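Local coordinates for AT-less polyketide synthase (Streptomyces platensis subsp. rosaceus, PDB 4TKT), which probably catalyses decarboxylative Claisen condensation, lengthening the polyketide chain as a ketosynthase domain of the AT-less isomigrastatin synthase, at residues F76-F81 / A608-W613; V133-M138 / A163-R168. One frame throughout, in Å; residues are numbered along the deposited sequence.

Contact 1. Residues F76-F81 / A608-W613; sequences FDPLFF and ARERYW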
# COMPACT_ATOMS: atom_id res chain seq x y z
N PHE A 76 4.68 10.65 -13.72
CA PHE A 76 5.21 9.32 -13.97
C PHE A 76 6.67 9.38 -14.42
O PHE A 76 7.11 10.38 -14.98
CB PHE A 76 4.36 8.61 -15.03
CG PHE A 76 4.69 7.16 -15.22
CD1 PHE A 76 4.83 6.32 -14.13
CD2 PHE A 76 4.85 6.63 -16.49
CE1 PHE A 76 5.13 4.98 -14.30
CE2 PHE A 76 5.14 5.29 -16.67
CZ PHE A 76 5.29 4.47 -15.58
N ASP A 77 7.41 8.31 -14.17
CA ASP A 77 8.82 8.22 -14.55
C ASP A 77 9.03 7.07 -15.52
O ASP A 77 9.57 6.03 -15.15
CB ASP A 77 9.69 8.03 -13.30
CG ASP A 77 11.17 8.23 -13.58
OD1 ASP A 77 11.58 8.23 -14.76
OD2 ASP A 77 11.92 8.39 -12.59
N PRO A 78 8.61 7.24 -16.78
CA PRO A 78 8.62 6.16 -17.77
C PRO A 78 10.02 5.59 -18.06
O PRO A 78 10.15 4.38 -18.22
CB PRO A 78 8.04 6.82 -19.02
CG PRO A 78 8.27 8.28 -18.84
CD PRO A 78 8.13 8.51 -17.37
N LEU A 79 11.03 6.45 -18.13
CA LEU A 79 12.39 6.00 -18.42
C LEU A 79 12.89 5.04 -17.35
O LEU A 79 13.64 4.11 -17.63
CB LEU A 79 13.34 7.19 -18.55
CG LEU A 79 13.67 7.64 -19.97
CD1 LEU A 79 12.44 7.60 -20.86
CD2 LEU A 79 14.26 9.04 -19.94
N PHE A 80 12.47 5.28 -16.11
CA PHE A 80 12.82 4.41 -15.00
C PHE A 80 12.32 2.99 -15.24
O PHE A 80 13.00 2.02 -14.90
CB PHE A 80 12.25 4.97 -13.70
CG PHE A 80 12.61 4.17 -12.48
CD1 PHE A 80 13.76 4.46 -11.77
CD2 PHE A 80 11.80 3.13 -12.05
CE1 PHE A 80 14.10 3.72 -10.64
CE2 PHE A 80 12.13 2.39 -10.93
CZ PHE A 80 13.28 2.69 -10.23
N PHE A 81 11.14 2.87 -15.85
CA PHE A 81 10.51 1.57 -16.06
C PHE A 81 10.70 1.04 -17.47
O PHE A 81 10.06 0.06 -17.86
CB PHE A 81 9.02 1.65 -15.73
CG PHE A 81 8.73 1.99 -14.30
CD1 PHE A 81 8.79 1.02 -13.32
CD2 PHE A 81 8.40 3.29 -13.93
CE1 PHE A 81 8.53 1.32 -12.00
CE2 PHE A 81 8.14 3.60 -12.61
CZ PHE A 81 8.20 2.62 -11.65
N ALA A 608 10.89 10.70 -10.95
CA ALA A 608 10.70 11.91 -11.73
C ALA A 608 9.21 12.21 -11.84
O ALA A 608 8.40 11.30 -12.06
CB ALA A 608 11.33 11.78 -13.11
N ARG A 609 8.83 13.47 -11.68
CA ARG A 609 7.43 13.85 -11.59
C ARG A 609 6.94 14.61 -12.82
O ARG A 609 6.21 15.59 -12.70
CB ARG A 609 7.19 14.70 -10.33
CG ARG A 609 7.52 13.98 -9.03
CD ARG A 609 7.61 14.95 -7.85
NE ARG A 609 6.36 15.66 -7.61
CZ ARG A 609 6.11 16.91 -7.99
NH1 ARG A 609 7.04 17.60 -8.65
NH2 ARG A 609 4.94 17.47 -7.73
N GLU A 610 7.34 14.14 -13.99
CA GLU A 610 6.90 14.74 -15.25
C GLU A 610 5.49 14.27 -15.60
O GLU A 610 5.13 13.13 -15.34
CB GLU A 610 7.89 14.41 -16.36
CG GLU A 610 8.44 13.00 -16.29
CD GLU A 610 9.84 12.88 -16.86
OE1 GLU A 610 10.58 13.89 -16.85
OE2 GLU A 610 10.21 11.77 -17.31
N ARG A 611 4.71 15.16 -16.20
CA ARG A 611 3.29 14.91 -16.44
C ARG A 611 3.00 14.25 -17.78
O ARG A 611 3.51 14.68 -18.82
CB ARG A 611 2.51 16.23 -16.33
CG ARG A 611 2.63 16.91 -14.96
CD ARG A 611 2.23 18.38 -15.02
NE ARG A 611 0.86 18.58 -15.46
CZ ARG A 611 -0.17 18.78 -14.64
NH1 ARG A 611 0.02 18.79 -13.33
NH2 ARG A 611 -1.39 18.96 -15.14
N TYR A 612 2.17 13.22 -17.76
CA TYR A 612 1.75 12.54 -18.98
C TYR A 612 0.23 12.36 -19.02
O TYR A 612 -0.37 11.90 -18.06
CB TYR A 612 2.44 11.18 -19.11
CG TYR A 612 3.94 11.28 -19.20
CD1 TYR A 612 4.57 11.47 -20.42
CD2 TYR A 612 4.73 11.22 -18.06
CE1 TYR A 612 5.94 11.57 -20.51
CE2 TYR A 612 6.10 11.32 -18.13
CZ TYR A 612 6.70 11.50 -19.36
OH TYR A 612 8.07 11.61 -19.43
N TRP A 613 -0.37 12.72 -20.15
CA TRP A 613 -1.81 12.61 -20.31
C TRP A 613 -2.14 12.30 -21.77
O TRP A 613 -1.31 12.50 -22.65
CB TRP A 613 -2.49 13.91 -19.85
CG TRP A 613 -3.89 13.72 -19.33
CD1 TRP A 613 -5.04 14.22 -19.85
CD2 TRP A 613 -4.27 12.97 -18.17
NE1 TRP A 613 -6.12 13.84 -19.10
CE2 TRP A 613 -5.67 13.07 -18.05
CE3 TRP A 613 -3.57 12.22 -17.21
CZ2 TRP A 613 -6.38 12.45 -17.03
CZ3 TRP A 613 -4.28 11.61 -16.19
CH2 TRP A 613 -5.67 11.73 -16.11
O HOH W 1 11.19 9.22 -17.16

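Contact 2. Residues V133-M138 / A163-R168; sequences VFAGAM and ASIANR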
# COMPACT_ATOMS: atom_id res chain seq x y z
N VAL A 133 1.97 -11.64 -8.76
CA VAL A 133 1.39 -10.31 -8.70
C VAL A 133 -0.13 -10.37 -8.77
O VAL A 133 -0.70 -10.84 -9.76
CB VAL A 133 1.92 -9.40 -9.83
CG1 VAL A 133 1.39 -7.99 -9.68
CG2 VAL A 133 3.44 -9.39 -9.83
N PHE A 134 -0.78 -9.91 -7.71
CA PHE A 134 -2.23 -9.97 -7.60
C PHE A 134 -2.78 -8.58 -7.34
O PHE A 134 -2.64 -8.04 -6.25
CB PHE A 134 -2.65 -10.93 -6.48
CG PHE A 134 -2.17 -12.33 -6.69
CD1 PHE A 134 -0.90 -12.71 -6.29
CD2 PHE A 134 -2.99 -13.28 -7.28
CE1 PHE A 134 -0.46 -14.00 -6.48
CE2 PHE A 134 -2.55 -14.57 -7.48
CZ PHE A 134 -1.28 -14.93 -7.07
N ALA A 135 -3.41 -8.01 -8.36
CA ALA A 135 -3.90 -6.64 -8.27
C ALA A 135 -5.42 -6.58 -8.28
O ALA A 135 -6.07 -7.36 -8.96
CB ALA A 135 -3.33 -5.82 -9.42
N GLY A 136 -5.97 -5.66 -7.51
CA GLY A 136 -7.40 -5.43 -7.51
C GLY A 136 -7.74 -4.07 -8.09
O GLY A 136 -7.18 -3.06 -7.68
N ALA A 137 -8.65 -4.06 -9.06
CA ALA A 137 -9.12 -2.82 -9.67
C ALA A 137 -10.49 -3.05 -10.29
O ALA A 137 -10.83 -4.18 -10.63
CB ALA A 137 -8.14 -2.33 -10.70
N MSE A 138 -11.27 -1.99 -10.44
CA MSE A 138 -12.63 -2.15 -10.96
C MSE A 138 -13.03 -1.14 -12.04
O MSE A 138 -14.03 -1.34 -12.72
CB MSE A 138 -13.64 -2.07 -9.81
CG MSE A 138 -13.67 -0.74 -9.07
SE MSE A 138 -15.07 -0.68 -7.70
CE MSE A 138 -16.64 -0.78 -8.85
N ALA A 163 -5.94 -6.05 -16.75
CA ALA A 163 -4.88 -7.04 -16.61
C ALA A 163 -3.49 -6.40 -16.67
O ALA A 163 -2.55 -6.90 -16.06
CB ALA A 163 -4.99 -8.10 -17.69
N SER A 164 -3.38 -5.30 -17.40
CA SER A 164 -2.10 -4.62 -17.57
C SER A 164 -1.54 -4.14 -16.25
O SER A 164 -0.33 -4.06 -16.08
CB SER A 164 -2.24 -3.45 -18.54
OG SER A 164 -2.47 -3.92 -19.86
N ILE A 165 -2.43 -3.82 -15.31
CA ILE A 165 -2.01 -3.37 -13.99
C ILE A 165 -1.10 -4.40 -13.33
O ILE A 165 -0.05 -4.05 -12.79
CB ILE A 165 -3.23 -3.09 -13.09
CG1 ILE A 165 -4.06 -1.94 -13.66
CG2 ILE A 165 -2.79 -2.76 -11.67
CD1 ILE A 165 -5.30 -1.63 -12.85
N ALA A 166 -1.49 -5.66 -13.40
CA ALA A 166 -0.68 -6.73 -12.83
C ALA A 166 0.43 -7.17 -13.79
O ALA A 166 1.54 -7.47 -13.36
CB ALA A 166 -1.55 -7.91 -12.45
N ASN A 167 0.11 -7.20 -15.08
CA ASN A 167 1.03 -7.71 -16.08
C ASN A 167 2.27 -6.83 -16.27
O ASN A 167 3.36 -7.35 -16.50
CB ASN A 167 0.31 -7.89 -17.41
CG ASN A 167 -0.50 -9.17 -17.47
OD1 ASN A 167 -0.52 -9.94 -16.51
ND2 ASN A 167 -1.17 -9.41 -18.59
N ARG A 168 2.10 -5.52 -16.19
CA ARG A 168 3.23 -4.61 -16.37
C ARG A 168 4.20 -4.68 -15.19
O ARG A 168 5.40 -4.53 -15.37
CB ARG A 168 2.76 -3.17 -16.56
CG ARG A 168 2.07 -2.95 -17.89
CD ARG A 168 2.05 -1.50 -18.28
NE ARG A 168 1.29 -1.31 -19.51
CZ ARG A 168 1.75 -1.57 -20.73
NH1 ARG A 168 2.99 -2.04 -20.88
NH2 ARG A 168 0.99 -1.37 -21.79

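Contact 1. Residues F76-F81 / A608-W613
The Tyr612 ring turns an edge to the backbone of Phe76: CE2 lies 3.4 Å from Phe76 O, near the plane of the ring. Pro78 meets Tyr612 tip to tip, with Pro78 CG 3.4 Å from Tyr612 OH and Pro78 CD against CE2. The Phe76 ring has the nitrogen of Pro78 over one face, toward the rim. Beside these groups, Phe76 N donates to Glu610 O at 3.0 Å. Asp77, its CG anti to the backbone N (chi1 -167°), presents OD2 to Ala608 N at 3.0 Å; the N-H points almost straight at the oxygen (167°) but arrives from above the carboxylate plane. Asp77 OD1 and Glu610 OE2 are 4.6 Å apart, and a water that donates to both, while accepting from Leu79 N, probably eases their repulsion. Within 608-613, Tyr612 OH adds a weak hydrogen bond to Glu610 OE2. An alanine in place of Asp77 would probably leave the Ala608 N-H without its acceptor and strip the water of one anchor. Outside the pair, Arg609 forms a salt bridge with Glu75, and Tyr612 O accepts from Arg96. Residues 608-613 lie beside strand 75-76, with Tyr612 on Ala88 and Ser89 of helix 85-89 and Phe76 on Arg96 and Gln100 of helix 93-109.

Contact 2. Residues V133-M138 / A163-R168
Ile165 reaches from the helix to two alanines of 133-138, one for each branch. From CB the side chain forks: CG2, anti to the backbone N, comes to 3.8 Å from Ala135 CB. The other branch runs through CG1, which stands anti to the carbonyl carbon (chi1 -64°), and continues fully extended, carrying CD1 along to Ala137, whose CB it meets at 3.6 Å. One isoleucine therefore spans two successive inward-facing residues of 133-138. Ala166, next along the helix, takes the other end of the strand. Its CB lies 4.1 Å from Ala135 CB, while Val133 CG1 touches Ala166 twice, 4.0 Å from CB and 3.7 Å from the carbonyl oxygen O. That oxygen is hydrogen-bonded to Ser170 OG, one turn on, so the valine methyl meets a polar atom that already has a partner. The small alanine side chains are consistent with the close approach, 7.7 Å between the axes of strand 133-136 and helix 163-168, which run roughly antiparallel, at 151°. The interface is apolar and buried. Strand 129-136 sits in the large mixed sheet of the thiolase-type fold, between parallel neighbours 179-182 and 208-214, and helix 163-173 belongs to the crossover joining it to 179-182. Phe98 of helix 93-109 touches both Ala135 and Ile165, and Val213 of strand 208-214 touches Ile165 and Ala137. Phe134 points away from helix 163-173 and packs on helix 188-202, so the strand is sandwiched between helices.

In the fold
The two contacts lie with centres about 19 Å apart and nearest atoms about 7 Å apart, without touching. Contact 2 lies within the chain loop that contact 1 closes: 76-81 comes first, then 133-138 and 163-168, and only then 608-613. Helix 93-109 joins them, with Arg96 and Gln100 facing contact 1 and Glu95 and Phe98 facing contact 2; Phe81 also meets Phe172 of helix 163-173 edge to face. Contact 2 is a local helix-on-sheet layer of the thiolase-type fold of the ketosynthase. Contact 1 instead brings a segment from near the chain's end back against the ketosynthase, consistent with a linker that wraps around this domain.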